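Local coordinates for protein HTH-type transcriptional regulator cbl (Escherichia coli K12, PDB 2FYI) that regulates transcription as a LysR-family DNA-binding factor of the sulphate starvation response and cysteine biosynthesis, represented here by its cofactor-binding domain, at the interface of chains A and B. Numbering follows the deposited sequence. Chains: chain A/B, HTH-type transcriptional regulator cbl.

Contact 1: the interface of chains A and B. Residues chain A 140-142, 159; chain B 44-47.
A:Val142 meets B:Arg44 at the apolar centre: its CG2 methyl lies over one face of the guanidinium, displaced toward the rim, 4.1 Å from CZ of B:Arg44. With CG2 anti to the backbone N (chi1 88° for CG1), this methyl is turned toward B:Arg44 and comes within 3.5 Å of the carbonyl O of B:Leu45. A:Leu159 adds looser cover, its CD1 4.3 Å from that O of B:Leu45. Alongside, the carbonyl O of A:Val142 accepts a hydrogen bond from N of B:Leu47 in strand 43-49, at 3.1 Å. At the polar rim, A:Asp140 and B:Arg44 reach toward each other tip to tip in an end-on salt bridge. NH1 of B:Arg44 donates to carboxylate OD1 of A:Asp140 at 2.9 Å, and NH2 donates to OD2 at 3.1 Å. Both oxygens use their syn lone pairs, both bonds are nearly straight, at least 165° at the hydrogen, and the carboxylate and guanidinium planes are nearly coplanar, 22° apart. Within chain B, B:Arg44 grips B:Glu46 side-on, NE and NH1 both donating to OE2, NE at 3.0 Å and NH1 less straight. Carboxylates on two edges thus fix the rotation of the guanidinium and probably balance its charge. An alanine in place of B:Arg44 would probably leave the carboxylates of A:Asp140 and B:Glu46 without their shared cation and strip the CG2 methyl of A:Val142 of its flat cover. In this part of the two-fold A-B interface between cofactor-binding domains, strand 43-49 of chain B faces the chain A segment around the one-residue strand at 141, with A:Leu159 contributed from the loop after helix 148-157.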
ATOM      1  N   ASP A 140       6.048 -18.430 -10.364  1.00 39.96           N
ATOM      2  CA  ASP A 140       4.634 -18.265 -10.596  1.00 40.94           C
ATOM      3  C   ASP A 140       4.074 -17.147  -9.722  1.00 39.79           C
ATOM      4  O   ASP A 140       3.743 -17.353  -8.557  1.00 40.70           O
ATOM      5  CB  ASP A 140       3.871 -19.533 -10.246  1.00 43.95           C
ATOM      6  CG  ASP A 140       2.372 -19.363 -10.477  1.00 47.49           C
ATOM      7  OD1 ASP A 140       1.965 -18.196 -10.773  1.00 48.13           O
ATOM      8  OD2 ASP A 140       1.608 -20.364 -10.388  1.00 49.12           O
ATOM      9  N   ILE A 141       3.945 -15.962 -10.278  1.00 38.34           N
ATOM     10  CA  ILE A 141       3.365 -14.878  -9.528  1.00 36.67           C
ATOM     11  C   ILE A 141       1.849 -14.959  -9.637  1.00 37.65           C
ATOM     12  O   ILE A 141       1.267 -14.709 -10.699  1.00 39.12           O
ATOM     13  CB  ILE A 141       3.783 -13.573 -10.094  1.00 34.36           C
ATOM     14  CG1 ILE A 141       5.314 -13.509 -10.185  1.00 33.11           C
ATOM     15  CG2 ILE A 141       3.183 -12.490  -9.271  1.00 34.30           C
ATOM     16  CD1 ILE A 141       6.006 -13.393  -8.887  1.00 32.11           C
ATOM     17  N   VAL A 142       1.192 -15.308  -8.543  1.00 36.59           N
ATOM     18  CA  VAL A 142      -0.241 -15.424  -8.593  1.00 35.28           C
ATOM     19  C   VAL A 142      -0.861 -14.130  -8.053  1.00 34.27           C
ATOM     20  O   VAL A 142      -2.029 -13.852  -8.284  1.00 34.67           O
ATOM     21  CB  VAL A 142      -0.690 -16.649  -7.799  1.00 35.17           C
ATOM     22  CG1 VAL A 142      -0.907 -16.276  -6.368  1.00 36.22           C
ATOM     23  CG2 VAL A 142      -1.936 -17.182  -8.362  1.00 35.03           C
ATOM     24  N   LEU A 159      -4.468 -18.374  -1.064  1.00 29.94           N
ATOM     25  CA  LEU A 159      -4.093 -18.193  -2.464  1.00 29.72           C
ATOM     26  C   LEU A 159      -2.717 -18.728  -2.880  1.00 30.20           C
ATOM     27  O   LEU A 159      -2.556 -19.065  -4.058  1.00 31.30           O
ATOM     28  CB  LEU A 159      -4.155 -16.730  -2.805  1.00 31.03           C
ATOM     29  CG  LEU A 159      -4.235 -16.402  -4.285  1.00 32.56           C
ATOM     30  CD1 LEU A 159      -5.596 -16.830  -4.851  1.00 33.24           C
ATOM     31  CD2 LEU A 159      -4.012 -14.906  -4.461  1.00 32.55           C
TER
ATOM     32  N   ARG B  44      -8.122 -20.676 -12.422  1.00 36.61           N
ATOM     33  CA  ARG B  44      -7.041 -19.996 -11.744  1.00 36.51           C
ATOM     34  C   ARG B  44      -7.390 -18.524 -11.583  1.00 37.13           C
ATOM     35  O   ARG B  44      -7.722 -17.820 -12.535  1.00 37.22           O
ATOM     36  CB  ARG B  44      -5.750 -20.146 -12.536  1.00 36.00           C
ATOM     37  CG  ARG B  44      -4.613 -19.231 -12.127  1.00 35.01           C
ATOM     38  CD  ARG B  44      -3.522 -19.277 -13.165  1.00 34.35           C
ATOM     39  NE  ARG B  44      -2.513 -18.278 -12.869  1.00 34.72           N
ATOM     40  CZ  ARG B  44      -1.398 -18.480 -12.175  1.00 34.95           C
ATOM     41  NH1 ARG B  44      -0.590 -17.460 -11.982  1.00 36.06           N
ATOM     42  NH2 ARG B  44      -1.076 -19.672 -11.674  1.00 34.83           N
ATOM     43  N   LEU B  45      -7.290 -18.049 -10.365  1.00 37.63           N
ATOM     44  CA  LEU B  45      -7.463 -16.640 -10.094  1.00 38.46           C
ATOM     45  C   LEU B  45      -6.110 -15.923  -9.852  1.00 38.47           C
ATOM     46  O   LEU B  45      -5.297 -16.397  -9.086  1.00 39.03           O
ATOM     47  CB  LEU B  45      -8.380 -16.513  -8.893  1.00 39.35           C
ATOM     48  CG  LEU B  45      -8.506 -15.214  -8.111  1.00 40.97           C
ATOM     49  CD1 LEU B  45      -8.606 -14.004  -9.009  1.00 41.30           C
ATOM     50  CD2 LEU B  45      -9.763 -15.347  -7.280  1.00 41.55           C
ATOM     51  N   GLU B  46      -5.869 -14.801 -10.532  1.00 38.97           N
ATOM     52  CA  GLU B  46      -4.679 -13.936 -10.312  1.00 39.21           C
ATOM     53  C   GLU B  46      -5.047 -12.507  -9.955  1.00 38.56           C
ATOM     54  O   GLU B  46      -5.948 -11.936 -10.558  1.00 38.66           O
ATOM     55  CB  GLU B  46      -3.924 -13.781 -11.587  1.00 39.19           C
ATOM     56  CG  GLU B  46      -3.352 -15.003 -12.087  1.00 42.23           C
ATOM     57  CD  GLU B  46      -2.867 -14.759 -13.481  1.00 44.85           C
ATOM     58  OE1 GLU B  46      -3.272 -13.687 -14.015  1.00 45.91           O
ATOM     59  OE2 GLU B  46      -2.093 -15.597 -14.037  1.00 45.90           O
ATOM     60  N   LEU B  47      -4.343 -11.902  -9.012  1.00 37.83           N
ATOM     61  CA  LEU B  47      -4.575 -10.480  -8.708  1.00 38.14           C
ATOM     62  C   LEU B  47      -3.375  -9.623  -8.955  1.00 37.42           C
ATOM     63  O   LEU B  47      -2.250 -10.007  -8.649  1.00 37.54           O
ATOM     64  CB  LEU B  47      -4.850 -10.248  -7.241  1.00 40.36           C
ATOM     65  CG  LEU B  47      -6.039 -10.774  -6.459  1.00 41.79           C
ATOM     66  CD1 LEU B  47      -6.697  -9.513  -5.856  1.00 42.26           C
ATOM     67  CD2 LEU B  47      -6.983 -11.497  -7.356  1.00 42.46           C
TER

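Contact 2: the interface of chains A and B. Residues chain A 25, 29-30, 33, 45, 47; chain B 153-154, 157, 159.
B:Tyr154 inserts its ring among A:Pro30, A:Ile33 and A:Leu47, crossing each of these side chains at about a right angle. The tip of A:Ile33 makes a close apolar approach, CD1 lying 3.7 Å from ring carbon CE2 of B:Tyr154. The CG2 branch of the same isoleucine turns instead to B:Leu157, whose CD2 is 4.0 Å away. The other methyl of B:Leu157, CD1, packs 3.7 Å from CB of A:Pro30, a reach that follows from CG lying anti to the backbone N (chi1 -174°). B:Thr153 meets the proline ring farther along, its CG2 3.9 Å from CG of A:Pro30. That methyl also lies over one face of the B:Tyr154 ring, offset toward the rim, and so backs the aromatic group from within its own chain. A:Leu45 and B:Leu159 extend the apolar patch more loosely, CD2 of the former 4.3 Å from CD1 of the latter. At the polar rim, the phenol OH of B:Tyr154 donates a hydrogen bond to the main-chain O of A:Ala25 at 2.5 Å. The OH lies in the carbonyl plane on a lone pair, with an angle of 125° at the oxygen, and the bond restrains the far end of the ring. Here two LysR substrate-binding domains, of the type 2 periplasmic-binding-protein fold, meet in their two-fold interface: the end of helix 148-155 and the following loop of chain B pack against helices 22-27 and 29-39 and strand 43-49 of chain A.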
ATOM      1  N   ALA A  25       7.806   3.142   5.852  1.00 33.45           N
ATOM      2  CA  ALA A  25       6.836   3.863   6.610  1.00 32.49           C
ATOM      3  C   ALA A  25       6.288   2.992   7.763  1.00 32.96           C
ATOM      4  O   ALA A  25       6.088   3.471   8.890  1.00 32.95           O
ATOM      5  CB  ALA A  25       5.763   4.336   5.699  1.00 31.55           C
ATOM      6  N   LEU A  29      10.687   3.425   9.980  1.00 32.60           N
ATOM      7  CA  LEU A  29      10.651   4.828  10.325  1.00 31.62           C
ATOM      8  C   LEU A  29      10.032   5.177  11.660  1.00 31.82           C
ATOM      9  O   LEU A  29      10.431   6.161  12.263  1.00 32.65           O
ATOM     10  CB  LEU A  29       9.942   5.620   9.265  1.00 31.46           C
ATOM     11  CG  LEU A  29      10.802   5.879   8.057  1.00 32.85           C
ATOM     12  CD1 LEU A  29       9.891   6.297   6.914  1.00 33.72           C
ATOM     13  CD2 LEU A  29      11.820   6.950   8.361  1.00 32.61           C
ATOM     14  N   PRO A  30       9.031   4.412  12.117  1.00 31.56           N
ATOM     15  CA  PRO A  30       8.336   4.919  13.285  1.00 31.71           C
ATOM     16  C   PRO A  30       9.306   5.202  14.438  1.00 32.78           C
ATOM     17  O   PRO A  30       9.230   6.248  15.093  1.00 32.92           O
ATOM     18  CB  PRO A  30       7.362   3.785  13.600  1.00 30.55           C
ATOM     19  CG  PRO A  30       7.113   3.219  12.259  1.00 30.30           C
ATOM     20  CD  PRO A  30       8.449   3.148  11.656  1.00 30.28           C
ATOM     21  N   ILE A  33      11.297   8.225  13.785  1.00 31.72           N
ATOM     22  CA  ILE A  33      10.419   9.376  13.939  1.00 31.38           C
ATOM     23  C   ILE A  33      10.127   9.762  15.380  1.00 31.58           C
ATOM     24  O   ILE A  33      10.135  10.940  15.705  1.00 31.68           O
ATOM     25  CB  ILE A  33       9.168   9.251  13.131  1.00 31.38           C
ATOM     26  CG1 ILE A  33       9.552   9.507  11.686  1.00 32.12           C
ATOM     27  CG2 ILE A  33       8.136  10.266  13.580  1.00 30.52           C
ATOM     28  CD1 ILE A  33       8.541   9.014  10.704  1.00 33.76           C
ATOM     29  N   LEU A  45       6.824  17.591  11.019  1.00 37.80           N
ATOM     30  CA  LEU A  45       7.236  16.469  10.210  1.00 38.57           C
ATOM     31  C   LEU A  45       6.099  16.060   9.263  1.00 38.42           C
ATOM     32  O   LEU A  45       5.024  15.774   9.722  1.00 39.05           O
ATOM     33  CB  LEU A  45       7.565  15.315  11.141  1.00 39.48           C
ATOM     34  CG  LEU A  45       7.928  14.055  10.388  1.00 41.43           C
ATOM     35  CD1 LEU A  45       9.285  14.245   9.704  1.00 42.62           C
ATOM     36  CD2 LEU A  45       8.010  12.928  11.358  1.00 42.63           C
ATOM     37  N   LEU A  47       4.979  13.348   5.928  1.00 37.86           N
ATOM     38  CA  LEU A  47       5.388  12.214   5.099  1.00 38.07           C
ATOM     39  C   LEU A  47       4.519  12.042   3.886  1.00 37.52           C
ATOM     40  O   LEU A  47       3.304  12.168   3.992  1.00 37.82           O
ATOM     41  CB  LEU A  47       5.283  10.903   5.853  1.00 40.18           C
ATOM     42  CG  LEU A  47       5.807  10.597   7.254  1.00 41.11           C
ATOM     43  CD1 LEU A  47       6.587   9.267   7.083  1.00 41.10           C
ATOM     44  CD2 LEU A  47       6.682  11.721   7.834  1.00 41.23           C
TER
ATOM     45  N   THR B 153      -0.544   3.124  11.348  1.00 28.97           N
ATOM     46  CA  THR B 153       0.733   3.200  12.010  1.00 27.45           C
ATOM     47  C   THR B 153       0.978   4.601  12.620  1.00 27.88           C
ATOM     48  O   THR B 153       1.508   4.705  13.737  1.00 28.16           O
ATOM     49  CB  THR B 153       1.849   2.850  11.027  1.00 28.12           C
ATOM     50  OG1 THR B 153       1.700   1.495  10.582  1.00 28.09           O
ATOM     51  CG2 THR B 153       3.271   3.092  11.628  1.00 27.85           C
ATOM     52  N   TYR B 154       0.622   5.678  11.905  1.00 26.19           N
ATOM     53  CA  TYR B 154       1.031   7.021  12.371  1.00 25.02           C
ATOM     54  C   TYR B 154      -0.025   7.642  13.248  1.00 26.19           C
ATOM     55  O   TYR B 154       0.271   8.545  14.058  1.00 26.28           O
ATOM     56  CB  TYR B 154       1.525   7.956  11.234  1.00 22.55           C
ATOM     57  CG  TYR B 154       2.859   7.481  10.754  1.00 21.12           C
ATOM     58  CD1 TYR B 154       2.941   6.523   9.752  1.00 21.50           C
ATOM     59  CD2 TYR B 154       4.025   7.883  11.371  1.00 20.39           C
ATOM     60  CE1 TYR B 154       4.165   5.996   9.343  1.00 21.32           C
ATOM     61  CE2 TYR B 154       5.266   7.374  10.961  1.00 21.17           C
ATOM     62  CZ  TYR B 154       5.312   6.429   9.947  1.00 21.48           C
ATOM     63  OH  TYR B 154       6.483   5.886   9.538  1.00 21.27           O
ATOM     64  N   LEU B 157       0.948   6.362  16.377  1.00 28.77           N
ATOM     65  CA  LEU B 157       2.258   6.819  16.767  1.00 28.41           C
ATOM     66  C   LEU B 157       2.165   8.216  17.269  1.00 28.13           C
ATOM     67  O   LEU B 157       3.154   8.798  17.661  1.00 29.54           O
ATOM     68  CB  LEU B 157       3.178   6.802  15.577  1.00 28.53           C
ATOM     69  CG  LEU B 157       4.591   7.126  15.962  1.00 28.54           C
ATOM     70  CD1 LEU B 157       5.348   5.857  15.896  1.00 29.00           C
ATOM     71  CD2 LEU B 157       5.102   8.078  14.938  1.00 29.85           C
ATOM     72  N   LEU B 159       0.908  10.938  15.502  1.00 28.11           N
ATOM     73  CA  LEU B 159       1.241  11.993  14.587  1.00 29.42           C
ATOM     74  C   LEU B 159       0.041  12.856  14.171  1.00 30.21           C
ATOM     75  O   LEU B 159       0.206  14.024  13.849  1.00 31.98           O
ATOM     76  CB  LEU B 159       1.969  11.412  13.394  1.00 30.68           C
ATOM     77  CG  LEU B 159       2.603  12.395  12.432  1.00 31.64           C
ATOM     78  CD1 LEU B 159       4.006  12.646  12.826  1.00 32.05           C
ATOM     79  CD2 LEU B 159       2.588  11.754  11.083  1.00 32.98           C
TER

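Contact 1 and contact 2 have C-alpha centres about 33 Å apart, yet belong to one two-fold symmetric interface. Both use strand 43-49, from chain B in contact 1 and chain A in contact 2; residues 45, 47 and 159 recur with the chains exchanged. The twin of contact 1 uses strand 43-49 of chain A and residue 159 of chain B, as contact 2 does, so it adjoins contact 2: side chains 44 and 46 serve the polar contact, 45 and 47 the apolar one. This reciprocal pairing is consistent with a dimer of cofactor-binding domains, although the structure alone does not prove its biological relevance.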